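Long-range contacts in endo-xylogalacturonan hydrolase A (Aspergillus tubingensis, PDB 4C2L), which hydrolyses xylogalacturonan, the xylose-substituted galacturonan backbone found in the hairy regions of pectin, as a secreted glycoside hydrolase of family 28: residues Val61-Ser66 with Met93-Asn98; Leu136-Gly141 with Asn159-Gly164; Ala165-Phe170 with Ser196-Ile201. All blocks are in the same frame, centred on the assembly; numbering follows the deposited sequence. Where two conformers were deposited one is given.

Contact 1: residues Val61-Ser66 with Met93-Asn98; sequences VLDLGS and MISVSN
Leu62 is gripped by the chain at Met93-Ser95 through both its backbone polar atoms, which is how one coil of a parallel beta-helix is stitched to the next. Its N donates to Met93 O at 2.8 Å, and its O accepts from Ser95 N at 2.9 Å. The third bond, Leu64 N to Ser95 O, is almost straight, with 177° at the hydrogen. Ser95 O has a second donor in a water, which also donates to Asp63 OD1 and accepts from Ser97 N. Asp63 and Ser95 share one face of the sheet; with its CG anti to the backbone N (chi1 -168°), Asp63 still keeps OD2 3.9 Å from Ser95 OG. Its OD1 instead closes an Asx turn by accepting from Gly65 N at 2.9 Å. Beyond it, a further water lies close to both Gly65 O and Asn98 O. Among the buried side chains the contact is apolar: Leu64 crosses Ile94 obliquely, CD1 reaching Ile94 CG2 at 3.6 Å and Val96 CG2 at 3.9 Å. Helix 32-42 packs on these residues through Ile35 and Thr36 on Leu62 and Leu39 on Leu64, while strand 134-139 continues the sheet beyond 95-97.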
loop_
_atom_site.group_PDB
_atom_site.type_symbol
_atom_site.label_atom_id
_atom_site.label_comp_id
_atom_site.label_asym_id
_atom_site.label_seq_id
_atom_site.Cartn_x
_atom_site.Cartn_y
_atom_site.Cartn_z
ATOM N N VAL A 61 -19.870 -4.792 8.059
ATOM C CA VAL A 61 -18.505 -4.721 8.602
ATOM C C VAL A 61 -18.235 -5.921 9.508
ATOM O O VAL A 61 -19.066 -6.234 10.365
ATOM C CB VAL A 61 -18.318 -3.443 9.432
ATOM C CG1 VAL A 61 -16.963 -3.459 10.145
ATOM C CG2 VAL A 61 -18.469 -2.213 8.538
ATOM N N LEU A 62 -17.098 -6.583 9.312
ATOM C CA LEU A 62 -16.668 -7.674 10.195
ATOM C C LEU A 62 -15.660 -7.122 11.184
ATOM O O LEU A 62 -14.553 -6.737 10.808
ATOM C CB LEU A 62 -16.009 -8.803 9.390
ATOM C CG LEU A 62 -15.415 -9.958 10.200
ATOM C CD1 LEU A 62 -16.464 -10.598 11.094
ATOM C CD2 LEU A 62 -14.817 -10.997 9.256
ATOM N N ASP A 63 -16.060 -7.065 12.445
ATOM C CA ASP A 63 -15.225 -6.483 13.474
ATOM C C ASP A 63 -14.543 -7.615 14.236
ATOM O O ASP A 63 -15.218 -8.497 14.771
ATOM C CB ASP A 63 -16.097 -5.632 14.405
ATOM C CG ASP A 63 -15.279 -4.767 15.324
ATOM O OD1 ASP A 63 -14.511 -5.345 16.121
ATOM O OD2 ASP A 63 -15.400 -3.517 15.255
ATOM N N LEU A 64 -13.217 -7.613 14.247
ATOM C CA LEU A 64 -12.442 -8.699 14.868
ATOM C C LEU A 64 -11.996 -8.374 16.297
ATOM O O LEU A 64 -11.113 -9.042 16.852
ATOM C CB LEU A 64 -11.230 -9.063 13.996
ATOM C CG LEU A 64 -11.555 -9.535 12.572
ATOM C CD1 LEU A 64 -10.269 -9.993 11.872
ATOM C CD2 LEU A 64 -12.592 -10.655 12.577
ATOM N N GLY A 65 -12.653 -7.391 16.901
ATOM C CA GLY A 65 -12.214 -6.865 18.190
ATOM C C GLY A 65 -12.202 -7.843 19.352
ATOM O O GLY A 65 -11.502 -7.610 20.327
ATOM N N SER A 66 -12.950 -8.935 19.278
ATOM C CA SER A 66 -12.967 -9.869 20.413
ATOM C C SER A 66 -11.777 -10.836 20.390
ATOM O O SER A 66 -11.616 -11.667 21.280
ATOM C CB SER A 66 -14.290 -10.621 20.478
ATOM O OG SER A 66 -14.392 -11.471 19.370
ATOM N N MET A 93 -13.889 -2.768 5.960
ATOM C CA MET A 93 -14.720 -3.950 5.740
ATOM C C MET A 93 -14.404 -4.982 6.812
ATOM O O MET A 93 -15.319 -5.577 7.389
ATOM C CB MET A 93 -14.447 -4.499 4.348
ATOM C CG MET A 93 -14.659 -3.414 3.302
ATOM S SD MET A 93 -14.372 -3.985 1.622
ATOM C CE MET A 93 -15.866 -4.915 1.340
ATOM N N ILE A 94 -13.114 -5.216 7.057
ATOM C CA ILE A 94 -12.672 -5.979 8.228
ATOM C C ILE A 94 -11.943 -5.003 9.142
ATOM O O ILE A 94 -10.923 -4.411 8.751
ATOM C CB ILE A 94 -11.716 -7.143 7.856
ATOM C CG1 ILE A 94 -12.395 -8.082 6.860
ATOM C CG2 ILE A 94 -11.296 -7.910 9.104
ATOM C CD1 ILE A 94 -11.429 -9.087 6.231
ATOM N N SER A 95 -12.485 -4.817 10.346
ATOM C CA SER A 95 -11.936 -3.815 11.277
ATOM C C SER A 95 -11.164 -4.526 12.391
ATOM O O SER A 95 -11.705 -5.411 13.064
ATOM C CB SER A 95 -13.058 -2.949 11.854
ATOM O OG SER A 95 -12.553 -2.138 12.919
ATOM N N VAL A 96 -9.891 -4.156 12.562
ATOM C CA VAL A 96 -9.025 -4.793 13.555
ATOM C C VAL A 96 -8.499 -3.658 14.422
ATOM O O VAL A 96 -7.447 -3.074 14.139
ATOM C CB VAL A 96 -7.870 -5.594 12.899
ATOM C CG1 VAL A 96 -7.081 -6.377 13.947
ATOM C CG2 VAL A 96 -8.414 -6.571 11.852
ATOM N N SER A 97 -9.269 -3.319 15.453
ATOM C CA SER A 97 -8.977 -2.141 16.260
ATOM C C SER A 97 -8.503 -2.553 17.642
ATOM O O SER A 97 -9.230 -3.241 18.366
ATOM C CB SER A 97 -10.230 -1.269 16.390
ATOM O OG SER A 97 -9.923 -0.056 17.067
ATOM N N ASN A 98 -7.295 -2.135 18.005
ATOM C CA ASN A 98 -6.752 -2.430 19.334
ATOM C C ASN A 98 -6.787 -3.921 19.674
ATOM O O ASN A 98 -7.191 -4.324 20.770
ATOM C CB ASN A 98 -7.489 -1.605 20.405
ATOM C CG ASN A 98 -6.690 -1.485 21.690
ATOM O OD1 ASN A 98 -5.485 -1.733 21.707
ATOM N ND2 ASN A 98 -7.357 -1.112 22.772
HETATM O O HOH W 1 -11.633 -4.624 15.962
HETATM O O HOH W 2 -13.244 -2.405 15.242
HETATM O O HOH W 3 -10.055 -5.134 20.890
#

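Contact 2: residues Leu136-Gly141 with Asn159-Gly164; sequences LYITGG and NSVKGG
Tyr137 and Lys162 meet on the outer face of two parallel strands whose other face is packed into the beta-helix interior. The axes of strands 137-139 and 159-162 run 7° apart, and the segments are joined by four hydrogen bonds: Ser160 N to Leu136 O, Ile138 N to Ser160 O, Lys162 N to Ile138 O and Gly140 N to Lys162 O. The tight side belongs to Leu136, Ile138, Asn159 and Val161. There Asn159 OD1 sits 3.4 Å from both CB and CD2 of Leu136, and the buried amide is satisfied by Gln151 NE2 at OD1 and Gly190 O at ND2. Ile138 CD1 approaches Val161 CG2 less closely, at 4.2 Å.

The outer side is wetter. The Lys162 chain runs across the tyrosine, CD 3.3 Å from Tyr137 OH, and a bend at chi3 (74°) puts CE 3.6 Å from the same Tyr137 OH. Rather than meeting directly, Lys162 NZ and Tyr137 OH, 3.9 Å apart, share a water in the plane of the ring. Another water lies over the ring centre and donates to Ile138 O. At the turn, Thr139 OG1 comes within 3.5 Å of Gly163 CA, and a third water links Gly141 O with Gly164 O. Strand 95-97 flanks 134-139, strand 191-196 lies beyond 159-162, and strands 142-152 and 168-176 cover the inner face, with Phe170 against Ile138 and Val161.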
loop_
_atom_site.group_PDB
_atom_site.type_symbol
_atom_site.label_atom_id
_atom_site.label_comp_id
_atom_site.label_asym_id
_atom_site.label_seq_id
_atom_site.Cartn_x
_atom_site.Cartn_y
_atom_site.Cartn_z
ATOM N N LEU A 136 -8.885 -4.572 4.737
ATOM C CA LEU A 136 -8.359 -5.013 6.037
ATOM C C LEU A 136 -7.728 -3.797 6.708
ATOM O O LEU A 136 -6.680 -3.287 6.268
ATOM C CB LEU A 136 -7.314 -6.126 5.861
ATOM C CG LEU A 136 -6.702 -6.671 7.161
ATOM C CD1 LEU A 136 -7.780 -7.173 8.131
ATOM C CD2 LEU A 136 -5.748 -7.800 6.812
ATOM N N TYR A 137 -8.383 -3.323 7.754
ATOM C CA TYR A 137 -8.038 -2.050 8.359
ATOM C C TYR A 137 -7.580 -2.312 9.785
ATOM O O TYR A 137 -8.376 -2.702 10.661
ATOM C CB TYR A 137 -9.278 -1.150 8.342
ATOM C CG TYR A 137 -9.061 0.242 8.862
ATOM C CD1 TYR A 137 -8.671 1.274 7.998
ATOM C CD2 TYR A 137 -9.296 0.550 10.205
ATOM C CE1 TYR A 137 -8.478 2.567 8.465
ATOM C CE2 TYR A 137 -9.112 1.848 10.684
ATOM C CZ TYR A 137 -8.708 2.843 9.803
ATOM O OH TYR A 137 -8.529 4.132 10.239
ATOM N N ILE A 138 -6.282 -2.132 10.009
ATOM C CA ILE A 138 -5.674 -2.412 11.309
ATOM C C ILE A 138 -5.341 -1.071 11.959
ATOM O O ILE A 138 -4.656 -0.228 11.360
ATOM C CB ILE A 138 -4.387 -3.258 11.128
ATOM C CG1 ILE A 138 -4.733 -4.669 10.690
ATOM C CG2 ILE A 138 -3.554 -3.305 12.417
ATOM C CD1 ILE A 138 -3.581 -5.361 9.971
ATOM N N THR A 139 -5.840 -0.853 13.175
ATOM C CA THR A 139 -5.518 0.375 13.873
ATOM C C THR A 139 -5.205 0.057 15.320
ATOM O O THR A 139 -5.994 -0.607 15.994
ATOM C CB THR A 139 -6.621 1.446 13.742
ATOM O OG1 THR A 139 -6.212 2.616 14.454
ATOM C CG2 THR A 139 -7.979 0.942 14.258
ATOM N N GLY A 140 -4.038 0.500 15.785
ATOM C CA GLY A 140 -3.613 0.151 17.145
ATOM C C GLY A 140 -3.345 -1.336 17.306
ATOM O O GLY A 140 -3.226 -2.075 16.329
ATOM N N GLY A 141 -3.208 -1.762 18.558
ATOM C CA GLY A 141 -2.941 -3.144 18.886
ATOM C C GLY A 141 -1.513 -3.566 18.587
ATOM O O GLY A 141 -0.637 -2.730 18.339
ATOM N N ASN A 159 -4.972 -3.139 2.362
ATOM C CA ASN A 159 -4.542 -3.238 3.756
ATOM C C ASN A 159 -4.046 -1.896 4.229
ATOM O O ASN A 159 -3.299 -1.213 3.519
ATOM C CB ASN A 159 -3.346 -4.204 3.881
ATOM C CG ASN A 159 -3.671 -5.585 3.401
ATOM O OD1 ASN A 159 -4.400 -6.311 4.060
ATOM N ND2 ASN A 159 -3.160 -5.948 2.226
ATOM N N SER A 160 -4.445 -1.515 5.437
ATOM C CA SER A 160 -3.965 -0.292 6.058
ATOM C C SER A 160 -3.531 -0.600 7.494
ATOM O O SER A 160 -4.183 -1.406 8.164
ATOM C CB SER A 160 -5.084 0.749 6.055
ATOM O OG SER A 160 -4.667 1.944 6.676
ATOM N N VAL A 161 -2.467 0.050 7.962
ATOM C CA VAL A 161 -2.022 -0.110 9.341
ATOM C C VAL A 161 -1.794 1.294 9.863
ATOM O O VAL A 161 -1.065 2.088 9.254
ATOM C CB VAL A 161 -0.705 -0.920 9.438
ATOM C CG1 VAL A 161 -0.257 -1.046 10.894
ATOM C CG2 VAL A 161 -0.876 -2.308 8.823
ATOM N N LYS A 162 -2.455 1.613 10.970
ATOM C CA LYS A 162 -2.264 2.908 11.601
ATOM C C LYS A 162 -2.564 2.821 13.094
ATOM O O LYS A 162 -2.563 1.729 13.662
ATOM C CB LYS A 162 -3.106 3.976 10.919
ATOM C CG LYS A 162 -4.591 3.811 11.114
ATOM C CD LYS A 162 -5.308 4.989 10.459
ATOM C CE LYS A 162 -5.273 4.846 8.951
ATOM N NZ LYS A 162 -5.748 6.110 8.327
ATOM N N GLY A 163 -2.769 3.973 13.722
ATOM C CA GLY A 163 -3.122 4.031 15.143
ATOM C C GLY A 163 -2.069 3.533 16.122
ATOM O O GLY A 163 -2.402 3.186 17.264
ATOM N N GLY A 164 -0.809 3.486 15.689
ATOM C CA GLY A 164 0.288 3.021 16.548
ATOM C C GLY A 164 0.377 1.515 16.703
ATOM O O GLY A 164 1.003 1.021 17.654
HETATM O O HOH W 4 -8.400 6.104 8.518
HETATM O O HOH W 5 -5.705 1.238 9.251
HETATM O O HOH W 6 0.165 -0.676 19.925
#

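Contact 3: residues Ala165-Phe170 with Ser196-Ile201; sequences ATNVVF and STYVTI
Ala165 opens the pairing of two successive coils by accepting from Thr197 N at 3.1 Å through its O, a bond between the first and second PbH1 repeats. Next, Thr166 turns OG1 anti to its backbone N (chi1 -174°), where it hydrogen-bonds Thr197 OG1 at 2.9 Å; either hydroxyl could be the donor. The same Thr166 OG1 lies in the plane of the Tyr198 ring, at its edge, 3.6 Å from CD2. Asn167 and its partner Tyr198 both have positive phi, at a corner where each chain turns. The Asn167 amide lies alongside the tyrosine with the two planes 28° apart and OD1 3.5 Å from Tyr198 CB. Asn167 N donates to Thr197 O, and Val168 N to Tyr198 O. Past the corner the axes of strands 168-170 and 199-201 run 5° apart: Val168 O receives Thr200 N, while Val169 keeps to the outer face with Thr200. Phe170 N then donates to Thr200 O at 2.8 Å, and inside the coil the ring's CD1 touches Ile201 CG1 at 3.9 Å. Its ring also meets Phe191 of strand 191-196 edge-to-face and packs on Asn159 of strand 159-162. Strand 142-152 continues the pairing beyond 168-176, and on the other flank Tyr198 meets the ring of Tyr221.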
loop_
_atom_site.group_PDB
_atom_site.type_symbol
_atom_site.label_atom_id
_atom_site.label_comp_id
_atom_site.label_asym_id
_atom_site.label_seq_id
_atom_site.Cartn_x
_atom_site.Cartn_y
_atom_site.Cartn_z
ATOM N N ALA A 165 -0.218 0.766 15.766
ATOM C CA ALA A 165 -0.068 -0.695 15.733
ATOM C C ALA A 165 1.408 -1.041 15.795
ATOM O O ALA A 165 2.240 -0.302 15.242
ATOM C CB ALA A 165 -0.684 -1.272 14.458
ATOM N N THR A 166 1.757 -2.126 16.477
ATOM C CA THR A 166 3.161 -2.528 16.509
ATOM C C THR A 166 3.314 -4.022 16.271
ATOM O O THR A 166 2.449 -4.802 16.660
ATOM C CB THR A 166 3.863 -2.097 17.826
ATOM O OG1 THR A 166 5.264 -2.397 17.736
ATOM C CG2 THR A 166 3.285 -2.831 19.011
ATOM N N ASN A 167 4.400 -4.422 15.614
ATOM C CA ASN A 167 4.672 -5.838 15.332
ATOM C C ASN A 167 3.566 -6.461 14.467
ATOM O O ASN A 167 2.797 -7.323 14.928
ATOM C CB ASN A 167 4.841 -6.674 16.617
ATOM C CG ASN A 167 5.865 -6.090 17.584
ATOM O OD1 ASN A 167 6.927 -5.612 17.177
ATOM N ND2 ASN A 167 5.561 -6.156 18.880
ATOM N N VAL A 168 3.477 -5.995 13.228
ATOM C CA VAL A 168 2.477 -6.468 12.289
ATOM C C VAL A 168 3.230 -7.109 11.131
ATOM O O VAL A 168 4.134 -6.490 10.547
ATOM C CB VAL A 168 1.626 -5.302 11.764
ATOM C CG1 VAL A 168 0.560 -5.795 10.791
ATOM C CG2 VAL A 168 0.985 -4.570 12.944
ATOM N N VAL A 169 2.856 -8.340 10.797
ATOM C CA VAL A 169 3.538 -9.053 9.720
ATOM C C VAL A 169 2.550 -9.552 8.676
ATOM O O VAL A 169 1.598 -10.256 9.020
ATOM C CB VAL A 169 4.370 -10.246 10.254
ATOM C CG1 VAL A 169 5.031 -10.980 9.095
ATOM C CG2 VAL A 169 5.426 -9.768 11.238
ATOM N N PHE A 170 2.787 -9.185 7.414
ATOM C CA PHE A 170 2.012 -9.676 6.272
ATOM C C PHE A 170 2.944 -10.605 5.518
ATOM O O PHE A 170 4.019 -10.182 5.098
ATOM C CB PHE A 170 1.621 -8.530 5.332
ATOM C CG PHE A 170 0.725 -7.489 5.956
ATOM C CD1 PHE A 170 1.274 -6.386 6.608
ATOM C CD2 PHE A 170 -0.657 -7.584 5.857
ATOM C CE1 PHE A 170 0.457 -5.396 7.162
ATOM C CE2 PHE A 170 -1.489 -6.608 6.420
ATOM C CZ PHE A 170 -0.925 -5.510 7.074
ATOM N N SER A 196 2.735 3.471 12.988
ATOM C CA SER A 196 3.007 2.108 13.391
ATOM C C SER A 196 4.496 1.940 13.563
ATOM O O SER A 196 5.275 2.785 13.112
ATOM C CB SER A 196 2.512 1.108 12.322
ATOM O OG SER A 196 3.132 1.364 11.071
ATOM N N THR A 197 4.884 0.848 14.203
ATOM C CA THR A 197 6.288 0.448 14.283
ATOM C C THR A 197 6.407 -1.050 14.068
ATOM O O THR A 197 5.533 -1.807 14.488
ATOM C CB THR A 197 6.910 0.809 15.651
ATOM O OG1 THR A 197 6.143 0.193 16.691
ATOM C CG2 THR A 197 6.926 2.318 15.857
ATOM N N TYR A 198 7.499 -1.464 13.430
ATOM C CA TYR A 198 7.841 -2.869 13.226
ATOM C C TYR A 198 6.769 -3.585 12.411
ATOM O O TYR A 198 6.191 -4.599 12.831
ATOM C CB TYR A 198 8.142 -3.580 14.556
ATOM C CG TYR A 198 9.089 -2.779 15.427
ATOM C CD1 TYR A 198 10.431 -2.609 15.067
ATOM C CD2 TYR A 198 8.639 -2.185 16.600
ATOM C CE1 TYR A 198 11.292 -1.856 15.860
ATOM C CE2 TYR A 198 9.493 -1.443 17.407
ATOM C CZ TYR A 198 10.810 -1.279 17.029
ATOM O OH TYR A 198 11.641 -0.521 17.842
ATOM N N VAL A 199 6.503 -3.025 11.241
ATOM C CA VAL A 199 5.648 -3.665 10.250
ATOM C C VAL A 199 6.559 -4.354 9.238
ATOM O O VAL A 199 7.538 -3.763 8.765
ATOM C CB VAL A 199 4.736 -2.634 9.544
ATOM C CG1 VAL A 199 3.969 -3.277 8.394
ATOM C CG2 VAL A 199 3.757 -2.016 10.544
ATOM N N THR A 200 6.239 -5.604 8.920
ATOM C CA THR A 200 6.974 -6.349 7.901
ATOM C C THR A 200 6.008 -6.852 6.833
ATOM O O THR A 200 4.925 -7.366 7.146
ATOM C CB THR A 200 7.744 -7.535 8.512
ATOM O OG1 THR A 200 8.714 -7.041 9.447
ATOM C CG2 THR A 200 8.481 -8.336 7.419
ATOM N N ILE A 201 6.411 -6.692 5.581
ATOM C CA ILE A 201 5.637 -7.170 4.444
ATOM C C ILE A 201 6.602 -8.033 3.656
ATOM O O ILE A 201 7.638 -7.544 3.213
ATOM C CB ILE A 201 5.153 -6.000 3.558
ATOM C CG1 ILE A 201 4.198 -5.105 4.344
ATOM C CG2 ILE A 201 4.460 -6.527 2.295
ATOM C CD1 ILE A 201 4.010 -3.733 3.736
HETATM O O HOH W 7 3.847 1.643 17.390
#

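Overall arrangement
The three contacts show how a right-handed parallel beta-helix grows by repeating one kind of pairing from coil to coil. Contacts 1 and 2 have centres 10 Å apart and join through strands 95-97 and 134-139: Val96 N to Tyr137 O and Asn98 N to Thr139 O are probable hydrogen bonds, both at 2.8 Å. Contact 3, centred 9 Å from contact 2, follows it round the turn after strand 159-162; Thr166 N to Gly141 O, at 3.1 Å, is another. Contacts 1 and 3, about 17 Å apart between centres, do not touch. All three lie away from Asp210 and His233, the active-site residues inferred by similarity, while Tyr198 of contact 3 neighbours an attached glycan.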